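Local coordinates for protein import inner membrane translocase subunit TIM21 mitochondrial (Saccharomyces cerevisiae, PDB 2CIU) that helps move presequence-carrying proteins across the mitochondrial inner membrane as a TIM23-complex component, keeping the TOM and TIM23 complexes in close contact and binding TOM22, at residues A[10-15]-A[74-78]; A[69-75]-A[87-93]; A[101-105]-A[116-120]. All blocks are in the same frame, centred on the assembly; numbering follows the deposited sequence.

Contact 1. Residues A[10-15]-A[74-78]; sequences LFNRAV and MRFHV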
loop_
_atom_site.group_PDB
_atom_site.type_symbol
_atom_site.label_atom_id
_atom_site.label_comp_id
_atom_site.label_asym_id
_atom_site.label_seq_id
_atom_site.Cartn_x
_atom_site.Cartn_y
_atom_site.Cartn_z
ATOM N N LEU A 10 -6.098 7.490 -5.210
ATOM C CA LEU A 10 -4.857 7.164 -4.526
ATOM C C LEU A 10 -4.787 5.655 -4.274
ATOM O O LEU A 10 -3.764 5.013 -4.519
ATOM C CB LEU A 10 -4.787 7.940 -3.206
ATOM C CG LEU A 10 -3.424 8.081 -2.537
ATOM C CD1 LEU A 10 -2.477 8.831 -3.462
ATOM C CD2 LEU A 10 -3.589 8.831 -1.222
ATOM N N PHE A 11 -5.895 5.100 -3.793
ATOM C CA PHE A 11 -5.988 3.673 -3.524
ATOM C C PHE A 11 -5.939 2.848 -4.818
ATOM O O PHE A 11 -5.212 1.867 -4.903
ATOM C CB PHE A 11 -7.288 3.364 -2.779
ATOM C CG PHE A 11 -7.628 1.899 -2.739
ATOM C CD1 PHE A 11 -6.928 1.019 -1.919
ATOM C CD2 PHE A 11 -8.621 1.392 -3.567
ATOM C CE1 PHE A 11 -7.210 -0.351 -1.926
ATOM C CE2 PHE A 11 -8.909 0.027 -3.581
ATOM C CZ PHE A 11 -8.207 -0.846 -2.764
ATOM N N ASN A 12 -6.712 3.247 -5.821
ATOM C CA ASN A 12 -6.717 2.487 -7.073
ATOM C C ASN A 12 -5.326 2.407 -7.685
ATOM O O ASN A 12 -4.882 1.362 -8.161
ATOM C CB ASN A 12 -7.678 3.120 -8.086
ATOM C CG ASN A 12 -9.141 2.892 -7.734
ATOM O OD1 ASN A 12 -9.475 2.048 -6.893
ATOM N ND2 ASN A 12 -10.024 3.642 -8.388
ATOM N N ARG A 13 -4.628 3.531 -7.663
ATOM C CA ARG A 13 -3.297 3.609 -8.209
ATOM C C ARG A 13 -2.322 2.730 -7.419
ATOM O O ARG A 13 -1.525 1.978 -7.986
ATOM C CB ARG A 13 -2.870 5.074 -8.170
ATOM C CG ARG A 13 -1.478 5.369 -8.613
ATOM C CD ARG A 13 -1.322 6.868 -8.502
ATOM N NE ARG A 13 0.048 7.306 -8.668
ATOM C CZ ARG A 13 0.466 8.514 -8.317
ATOM N NH1 ARG A 13 -0.394 9.379 -7.787
ATOM N NH2 ARG A 13 1.734 8.848 -8.490
ATOM N N ALA A 14 -2.404 2.821 -6.095
ATOM C CA ALA A 14 -1.524 2.061 -5.230
ATOM C C ALA A 14 -1.761 0.555 -5.258
ATOM O O ALA A 14 -0.820 -0.218 -5.379
ATOM C CB ALA A 14 -1.641 2.587 -3.798
ATOM N N VAL A 15 -3.019 0.141 -5.157
ATOM C CA VAL A 15 -3.310 -1.282 -5.146
ATOM C C VAL A 15 -2.961 -1.900 -6.499
ATOM O O VAL A 15 -2.560 -3.064 -6.575
ATOM C CB VAL A 15 -4.794 -1.549 -4.767
ATOM C CG1 VAL A 15 -5.724 -1.156 -5.917
ATOM C CG2 VAL A 15 -4.970 -3.001 -4.380
ATOM N N MET A 74 -1.841 6.470 3.827
ATOM C CA MET A 74 -2.924 5.529 3.611
ATOM C C MET A 74 -2.448 4.108 3.833
ATOM O O MET A 74 -1.357 3.731 3.392
ATOM C CB MET A 74 -3.459 5.659 2.183
ATOM C CG MET A 74 -4.552 4.639 1.853
ATOM S SD MET A 74 -5.153 4.787 0.134
ATOM C CE MET A 74 -6.326 6.087 0.329
ATOM N N ARG A 75 -3.260 3.329 4.537
ATOM C CA ARG A 75 -2.939 1.934 4.762
ATOM C C ARG A 75 -4.099 1.089 4.273
ATOM O O ARG A 75 -5.257 1.448 4.453
ATOM C CB ARG A 75 -2.670 1.663 6.244
ATOM C CG ARG A 75 -1.342 2.251 6.640
ATOM C CD ARG A 75 -0.900 1.898 8.024
ATOM N NE ARG A 75 0.461 2.390 8.189
ATOM C CZ ARG A 75 1.163 2.320 9.312
ATOM N NH1 ARG A 75 0.637 1.774 10.400
ATOM N NH2 ARG A 75 2.397 2.801 9.335
ATOM N N PHE A 76 -3.777 -0.020 3.618
ATOM C CA PHE A 76 -4.818 -0.929 3.150
ATOM C C PHE A 76 -4.223 -2.322 3.042
ATOM O O PHE A 76 -3.028 -2.512 3.247
ATOM C CB PHE A 76 -5.418 -0.457 1.806
ATOM C CG PHE A 76 -4.443 -0.413 0.667
ATOM C CD1 PHE A 76 -4.196 -1.546 -0.113
ATOM C CD2 PHE A 76 -3.782 0.770 0.355
ATOM C CE1 PHE A 76 -3.309 -1.489 -1.187
ATOM C CE2 PHE A 76 -2.895 0.833 -0.714
ATOM C CZ PHE A 76 -2.656 -0.297 -1.491
ATOM N N HIS A 77 -5.055 -3.312 2.746
ATOM C CA HIS A 77 -4.555 -4.663 2.648
ATOM C C HIS A 77 -4.823 -5.263 1.295
ATOM O O HIS A 77 -5.732 -4.832 0.595
ATOM C CB HIS A 77 -5.229 -5.576 3.675
ATOM C CG HIS A 77 -4.891 -5.255 5.098
ATOM N ND1 HIS A 77 -5.614 -4.360 5.857
ATOM C CD2 HIS A 77 -3.911 -5.727 5.903
ATOM C CE1 HIS A 77 -5.094 -4.300 7.073
ATOM N NE2 HIS A 77 -4.062 -5.121 7.126
ATOM N N VAL A 78 -4.015 -6.264 0.957
ATOM C CA VAL A 78 -4.171 -7.030 -0.275
ATOM C C VAL A 78 -4.107 -8.467 0.224
ATOM O O VAL A 78 -3.167 -8.861 0.923
ATOM C CB VAL A 78 -3.056 -6.748 -1.302
ATOM C CG1 VAL A 78 -3.210 -7.690 -2.504
ATOM C CG2 VAL A 78 -3.145 -5.293 -1.776
#
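Helix-on-sheet packing is the principle at work here: one turn and a half of the N-terminal helix, 10-15, lies across strand 74-78 close to the centre of the intermembrane-space domain of Tim21. The two axes pass 10.2 Å apart, the usual spacing for a helix laid on a sheet, and cross at -52°, so that the helix runs obliquely over the strand. The strand alternates in the expected way: M74, F76 and V78 direct their CA-to-CB bonds toward the helix, while that of H77 points away. The helix replies with L10, F11, A14 and V15, and the side chains meet through apolar contacts.

F76 is the central piece. Its p rotamer stands the ring up against the helix, where F11 turns an edge toward its face in a T-shaped stack, centroids 5.0 Å apart and planes at 84°; F11 CE1 comes to 3.7 Å from F76 CD1. The small A14 leaves room for the ring, its CB meeting the edge at F76 CE2 (3.8 Å), and V15 CB lies 3.9 Å from F76 CE1. Flanking this centre, M74 SD rests 3.9 Å from F11 CB while M74 CE lies 4.2 Å from L10 CD2, and V15 CG2 meets V78 CG2 at 3.9 Å.

Strands on both sides extend the interface, since A14 also touches L89 and F11 also touches A42. A long helix held in this way against a curled antiparallel sheet, with a shared apolar core between them, fits the NTF2-like clan to which the Tim21 family belongs.

Contact 2. Residues A[69-75]-A[87-93]; sequences RTHHYMR and VHLEAKE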
loop_
_atom_site.group_PDB
_atom_site.type_symbol
_atom_site.label_atom_id
_atom_site.label_comp_id
_atom_site.label_asym_id
_atom_site.label_seq_id
_atom_site.Cartn_x
_atom_site.Cartn_y
_atom_site.Cartn_z
ATOM N N ARG A 69 3.826 21.719 4.135
ATOM C CA ARG A 69 3.175 20.942 3.083
ATOM C C ARG A 69 2.468 19.733 3.689
ATOM O O ARG A 69 2.977 19.097 4.611
ATOM C CB ARG A 69 4.197 20.465 2.049
ATOM C CG ARG A 69 4.728 21.549 1.126
ATOM C CD ARG A 69 5.807 20.996 0.199
ATOM N NE ARG A 69 5.393 20.916 -1.204
ATOM C CZ ARG A 69 4.429 20.126 -1.668
ATOM N NH1 ARG A 69 3.759 19.333 -0.844
ATOM N NH2 ARG A 69 4.139 20.124 -2.962
ATOM N N THR A 70 1.294 19.416 3.164
ATOM C CA THR A 70 0.525 18.285 3.672
ATOM C C THR A 70 0.921 16.953 3.038
ATOM O O THR A 70 1.080 16.855 1.822
ATOM C CB THR A 70 -0.975 18.517 3.440
ATOM O OG1 THR A 70 -1.386 19.696 4.147
ATOM C CG2 THR A 70 -1.796 17.330 3.933
ATOM N N HIS A 71 1.107 15.933 3.870
ATOM C CA HIS A 71 1.419 14.595 3.370
ATOM C C HIS A 71 0.197 13.730 3.659
ATOM O O HIS A 71 -0.460 13.901 4.688
ATOM C CB HIS A 71 2.630 13.985 4.086
ATOM C CG HIS A 71 3.924 14.673 3.791
ATOM N ND1 HIS A 71 5.116 13.992 3.672
ATOM C CD2 HIS A 71 4.220 15.983 3.616
ATOM C CE1 HIS A 71 6.091 14.853 3.438
ATOM N NE2 HIS A 71 5.574 16.067 3.399
ATOM N N HIS A 72 -0.121 12.817 2.748
ATOM C CA HIS A 72 -1.252 11.916 2.936
ATOM C C HIS A 72 -0.717 10.522 3.223
ATOM O O HIS A 72 0.185 10.040 2.539
ATOM C CB HIS A 72 -2.123 11.851 1.670
ATOM C CG HIS A 72 -2.837 13.128 1.362
ATOM N ND1 HIS A 72 -4.204 13.263 1.484
ATOM C CD2 HIS A 72 -2.374 14.330 0.947
ATOM C CE1 HIS A 72 -4.551 14.495 1.159
ATOM N NE2 HIS A 72 -3.459 15.163 0.829
ATOM N N TYR A 73 -1.269 9.878 4.244
ATOM C CA TYR A 73 -0.852 8.535 4.606
ATOM C C TYR A 73 -2.058 7.621 4.445
ATOM O O TYR A 73 -3.161 7.957 4.861
ATOM C CB TYR A 73 -0.360 8.501 6.053
ATOM C CG TYR A 73 0.854 9.364 6.273
ATOM C CD1 TYR A 73 2.135 8.836 6.183
ATOM C CD2 TYR A 73 0.710 10.720 6.553
ATOM C CE1 TYR A 73 3.256 9.639 6.375
ATOM C CE2 TYR A 73 1.814 11.533 6.741
ATOM C CZ TYR A 73 3.084 10.989 6.656
ATOM O OH TYR A 73 4.178 11.795 6.869
ATOM N N MET A 74 -1.841 6.470 3.827
ATOM C CA MET A 74 -2.924 5.529 3.611
ATOM C C MET A 74 -2.448 4.108 3.833
ATOM O O MET A 74 -1.357 3.731 3.392
ATOM C CB MET A 74 -3.459 5.659 2.183
ATOM C CG MET A 74 -4.552 4.639 1.853
ATOM S SD MET A 74 -5.153 4.787 0.134
ATOM C CE MET A 74 -6.326 6.087 0.329
ATOM N N ARG A 75 -3.260 3.329 4.537
ATOM C CA ARG A 75 -2.939 1.934 4.762
ATOM C C ARG A 75 -4.099 1.089 4.273
ATOM O O ARG A 75 -5.257 1.448 4.453
ATOM C CB ARG A 75 -2.670 1.663 6.244
ATOM C CG ARG A 75 -1.342 2.251 6.640
ATOM C CD ARG A 75 -0.900 1.898 8.024
ATOM N NE ARG A 75 0.461 2.390 8.189
ATOM C CZ ARG A 75 1.163 2.320 9.312
ATOM N NH1 ARG A 75 0.637 1.774 10.400
ATOM N NH2 ARG A 75 2.397 2.801 9.335
ATOM N N VAL A 87 -0.300 -2.713 3.310
ATOM C CA VAL A 87 0.388 -1.777 2.427
ATOM C C VAL A 87 0.337 -0.402 3.064
ATOM O O VAL A 87 -0.714 0.031 3.533
ATOM C CB VAL A 87 -0.303 -1.699 1.036
ATOM C CG1 VAL A 87 0.446 -0.749 0.115
ATOM C CG2 VAL A 87 -0.372 -3.094 0.417
ATOM N N HIS A 88 1.486 0.269 3.103
ATOM C CA HIS A 88 1.569 1.610 3.664
ATOM C C HIS A 88 2.000 2.543 2.540
ATOM O O HIS A 88 2.956 2.254 1.827
ATOM C CB HIS A 88 2.623 1.658 4.775
ATOM C CG HIS A 88 2.976 3.050 5.198
ATOM N ND1 HIS A 88 2.267 3.740 6.157
ATOM C CD2 HIS A 88 3.923 3.903 4.741
ATOM C CE1 HIS A 88 2.761 4.961 6.270
ATOM N NE2 HIS A 88 3.765 5.084 5.423
ATOM N N LEU A 89 1.293 3.656 2.397
ATOM C CA LEU A 89 1.590 4.640 1.372
ATOM C C LEU A 89 1.618 6.048 1.943
ATOM O O LEU A 89 0.773 6.412 2.761
ATOM C CB LEU A 89 0.517 4.577 0.268
ATOM C CG LEU A 89 0.505 5.663 -0.809
ATOM C CD1 LEU A 89 1.762 5.557 -1.661
ATOM C CD2 LEU A 89 -0.755 5.514 -1.681
ATOM N N GLU A 90 2.627 6.811 1.528
ATOM C CA GLU A 90 2.764 8.215 1.882
ATOM C C GLU A 90 2.820 8.958 0.550
ATOM O O GLU A 90 3.632 8.623 -0.313
ATOM C CB GLU A 90 4.064 8.486 2.640
ATOM C CG GLU A 90 4.155 9.946 3.091
ATOM C CD GLU A 90 5.494 10.291 3.721
ATOM O OE1 GLU A 90 6.212 9.367 4.148
ATOM O OE2 GLU A 90 5.823 11.497 3.793
ATOM N N ALA A 91 1.956 9.946 0.375
ATOM C CA ALA A 91 1.948 10.729 -0.854
ATOM C C ALA A 91 1.880 12.213 -0.533
ATOM O O ALA A 91 1.586 12.605 0.598
ATOM C CB ALA A 91 0.751 10.322 -1.732
ATOM N N LYS A 92 2.163 13.049 -1.524
ATOM C CA LYS A 92 2.087 14.483 -1.312
ATOM C C LYS A 92 1.738 15.163 -2.617
ATOM O O LYS A 92 2.152 14.721 -3.693
ATOM C CB LYS A 92 3.410 15.033 -0.760
ATOM C CG LYS A 92 4.507 15.283 -1.770
ATOM C CD LYS A 92 5.674 16.007 -1.093
ATOM C CE LYS A 92 6.765 16.379 -2.080
ATOM N NZ LYS A 92 7.896 17.081 -1.412
ATOM N N GLU A 93 0.959 16.230 -2.522
ATOM C CA GLU A 93 0.569 16.977 -3.707
ATOM C C GLU A 93 1.821 17.316 -4.512
ATOM O O GLU A 93 2.862 17.672 -3.956
ATOM C CB GLU A 93 -0.148 18.262 -3.292
ATOM C CG GLU A 93 -0.952 18.922 -4.399
ATOM C CD GLU A 93 -1.616 20.206 -3.939
ATOM O OE1 GLU A 93 -2.219 20.206 -2.843
ATOM O OE2 GLU A 93 -1.543 21.213 -4.674
HETATM O O HOH W 1 6.548 10.495 7.066
#
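Antiparallel pairing joins strand 87-92 to strand 70-75, the two arms of a beta hairpin, with side chains alternating between two unlike faces. At the start, V87 offers its carbonyl to the backbone: V87 O lies 3.2 Å from R75 CA in a CA-H...O contact. H88 sits opposite R75 in a non-hydrogen-bonded pair, and here the side chains supply the link, R75 NE donating to H88 ND1 at 3.0 Å. L89 pairs with M74 through two backbone bonds, M74 N to L89 O and L89 N to M74 O, each 2.8 Å; both side chains belong to the face covered by helix 6-20.

E90 returns to the polar face. H71 ND1 donates to E90 OE2 at 2.6 Å, a short His-carboxylate hydrogen bond, and a water donates a hydrogen bond to E90 OE1 (3.1 Å) while lying 2.7 Å from Y73 OH. The Y73 ring also approaches the glutamate stem, Y73 CE1 to E90 CG at 3.4 Å. A91 forms the next hydrogen-bonded pair, H72 N to A91 O and A91 N to H72 O, both 2.8 Å. K92 CD lies over one face of the R69 guanidinium, 3.8 Å from R69 NH1, and beyond the strand ends E93 O accepts from R69 NH2 at 2.9 Å.

H71 has a second acidic partner in D65, reached through NE2. Hydrogen-bonded to a carboxylate at each ring nitrogen, H71 is probably doubly protonated and positively charged, whereas H88, accepting at ND1 from R75, has that nitrogen deprotonated.

Contact 3. Residues A[101-105]-A[116-120]; sequences DFINM and YLIKP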
loop_
_atom_site.group_PDB
_atom_site.type_symbol
_atom_site.label_atom_id
_atom_site.label_comp_id
_atom_site.label_asym_id
_atom_site.label_seq_id
_atom_site.Cartn_x
_atom_site.Cartn_y
_atom_site.Cartn_z
ATOM N N ASP A 101 2.625 12.906 -5.773
ATOM C CA ASP A 101 3.833 12.106 -5.776
ATOM C C ASP A 101 3.772 11.037 -4.695
ATOM O O ASP A 101 3.272 11.282 -3.599
ATOM C CB ASP A 101 5.062 12.980 -5.512
ATOM C CG ASP A 101 5.302 13.996 -6.605
ATOM O OD1 ASP A 101 5.281 13.605 -7.788
ATOM O OD2 ASP A 101 5.531 15.181 -6.275
ATOM N N PHE A 102 4.252 9.840 -5.011
ATOM C CA PHE A 102 4.306 8.782 -4.015
ATOM C C PHE A 102 5.680 8.981 -3.378
ATOM O O PHE A 102 6.704 8.930 -4.060
ATOM C CB PHE A 102 4.215 7.397 -4.659
ATOM C CG PHE A 102 2.801 6.906 -4.867
ATOM C CD1 PHE A 102 1.722 7.783 -4.803
ATOM C CD2 PHE A 102 2.558 5.567 -5.145
ATOM C CE1 PHE A 102 0.420 7.330 -5.013
ATOM C CE2 PHE A 102 1.256 5.103 -5.359
ATOM C CZ PHE A 102 0.190 5.983 -5.291
ATOM N N ILE A 103 5.684 9.231 -2.074
ATOM C CA ILE A 103 6.906 9.475 -1.320
ATOM C C ILE A 103 7.519 8.210 -0.721
ATOM O O ILE A 103 8.741 8.049 -0.688
ATOM C CB ILE A 103 6.617 10.465 -0.163
ATOM C CG1 ILE A 103 6.136 11.800 -0.726
ATOM C CG2 ILE A 103 7.866 10.650 0.700
ATOM C CD1 ILE A 103 5.703 12.785 0.338
ATOM N N ASN A 104 6.666 7.306 -0.263
ATOM C CA ASN A 104 7.126 6.088 0.382
ATOM C C ASN A 104 6.011 5.065 0.228
ATOM O O ASN A 104 4.849 5.404 0.366
ATOM C CB ASN A 104 7.362 6.386 1.877
ATOM C CG ASN A 104 7.848 5.180 2.663
ATOM O OD1 ASN A 104 7.619 5.083 3.878
ATOM N ND2 ASN A 104 8.529 4.263 1.990
ATOM N N MET A 105 6.363 3.827 -0.085
ATOM C CA MET A 105 5.350 2.791 -0.200
ATOM C C MET A 105 5.975 1.435 0.073
ATOM O O MET A 105 6.962 1.053 -0.556
ATOM C CB MET A 105 4.703 2.822 -1.585
ATOM C CG MET A 105 3.577 1.810 -1.713
ATOM S SD MET A 105 2.840 1.839 -3.372
ATOM C CE MET A 105 1.278 1.159 -2.990
ATOM N N TYR A 116 9.856 -2.634 -0.103
ATOM C CA TYR A 116 9.599 -1.277 -0.566
ATOM C C TYR A 116 9.352 -1.182 -2.064
ATOM O O TYR A 116 10.199 -1.561 -2.872
ATOM C CB TYR A 116 10.773 -0.357 -0.198
ATOM C CG TYR A 116 10.760 0.086 1.245
ATOM C CD1 TYR A 116 10.214 1.319 1.601
ATOM C CD2 TYR A 116 11.241 -0.743 2.258
ATOM C CE1 TYR A 116 10.145 1.718 2.935
ATOM C CE2 TYR A 116 11.178 -0.353 3.601
ATOM C CZ TYR A 116 10.625 0.877 3.926
ATOM O OH TYR A 116 10.519 1.255 5.245
ATOM N N LEU A 117 8.176 -0.695 -2.429
ATOM C CA LEU A 117 7.840 -0.480 -3.828
ATOM C C LEU A 117 8.398 0.883 -4.204
ATOM O O LEU A 117 8.852 1.100 -5.323
ATOM C CB LEU A 117 6.326 -0.496 -4.040
ATOM C CG LEU A 117 5.662 -1.873 -3.973
ATOM C CD1 LEU A 117 4.146 -1.719 -4.083
ATOM C CD2 LEU A 117 6.196 -2.751 -5.094
ATOM N N ILE A 118 8.354 1.809 -3.254
ATOM C CA ILE A 118 8.872 3.146 -3.484
ATOM C C ILE A 118 9.703 3.519 -2.275
ATOM O O ILE A 118 9.179 3.651 -1.168
ATOM C CB ILE A 118 7.727 4.161 -3.685
ATOM C CG1 ILE A 118 6.963 3.792 -4.963
ATOM C CG2 ILE A 118 8.283 5.583 -3.767
ATOM C CD1 ILE A 118 5.775 4.653 -5.263
ATOM N N LYS A 119 11.009 3.643 -2.486
ATOM C CA LYS A 119 11.917 4.008 -1.408
ATOM C C LYS A 119 12.032 5.517 -1.359
ATOM O O LYS A 119 12.263 6.168 -2.379
ATOM C CB LYS A 119 13.294 3.382 -1.626
ATOM C CG LYS A 119 13.346 1.899 -1.311
ATOM C CD LYS A 119 14.745 1.350 -1.518
ATOM C CE LYS A 119 14.816 -0.123 -1.161
ATOM N NZ LYS A 119 16.196 -0.665 -1.327
ATOM N N PRO A 120 11.877 6.096 -0.163
ATOM C CA PRO A 120 11.958 7.547 0.009
ATOM C C PRO A 120 13.283 8.142 -0.447
ATOM O O PRO A 120 14.323 7.472 -0.429
ATOM C CB PRO A 120 11.737 7.729 1.510
ATOM C CG PRO A 120 10.915 6.539 1.889
ATOM C CD PRO A 120 11.589 5.435 1.122
HETATM O O HOH W 2 9.321 3.575 6.003
#
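Two classic beta bulges shape this edge of the sheet, where 116-120 starts at the end of strand 115-116, turns a corner at L117 and runs beside 101-105. In the first, L117 and I118 both face M105. M105 O accepts from L117 N at 2.8 Å and from I118 N at 3.1 Å, a shared carbonyl that marks the extra residue, and L117 takes a helix-like backbone conformation (phi/psi -85/-35) at the corner. The return bond, M105 N to I118 O at 3.0 Å, completes the antiparallel hydrogen-bonded pair.

N104 reinforces the same spot: N104 ND2 also donates to I118 O, at 3.3 Å, so that backbone and side chain share one acceptor. N104 ND2 lies 3.2 Å from Y116 CE1, at the ring edge, and 3.3 Å from P120 CG, while a water donates to N104 OD1 (3.1 Å) and lies 2.7 Å from Y116 OH. Beyond the pair, regular bonding gives way to a CA-H...O contact from P120 CA to I103 O at 3.3 Å. Apolar contacts line the other face: M105 CB meets I118 CB and M105 SD meets L117 CD1, both at 3.9 Å, and F102 CB presses close on I118 CD1 at 3.2 Å.

The second bulge, I103 and N104 facing E90, lies between strands 101-108 and 84-92. Helix 6-20 covers the apolar side, where M105 touches A14, F102 packs on L10 and M17 and makes a cation-pi contact with R13, and L117 reaches V18; I103 instead packs against K92 of the adjoining strand.

In the fold
From the N terminus, contact 1 closes the longest loop, bringing helix 6-20 onto strand 70-79 after 58 residues that include strands 41-48, 53-55 and 60-64. Contact 2 opens on the stretch where contact 1 ends, sharing M74 and R75, so the two overlap there without one lying within the other; it closes the short hairpin to strand 84-92. Contact 3 opens only after both have closed, joining strand 101-108 to 116-120, at and beyond the end of strand 115-116. Contacts 2 and 3 meet through backbone pairing. The helix unites all three: A14 CB lies 3.7 Å from L89 CD2 and 3.3 Å from M105 CE, so one core serves neighbouring strands of a single sheet.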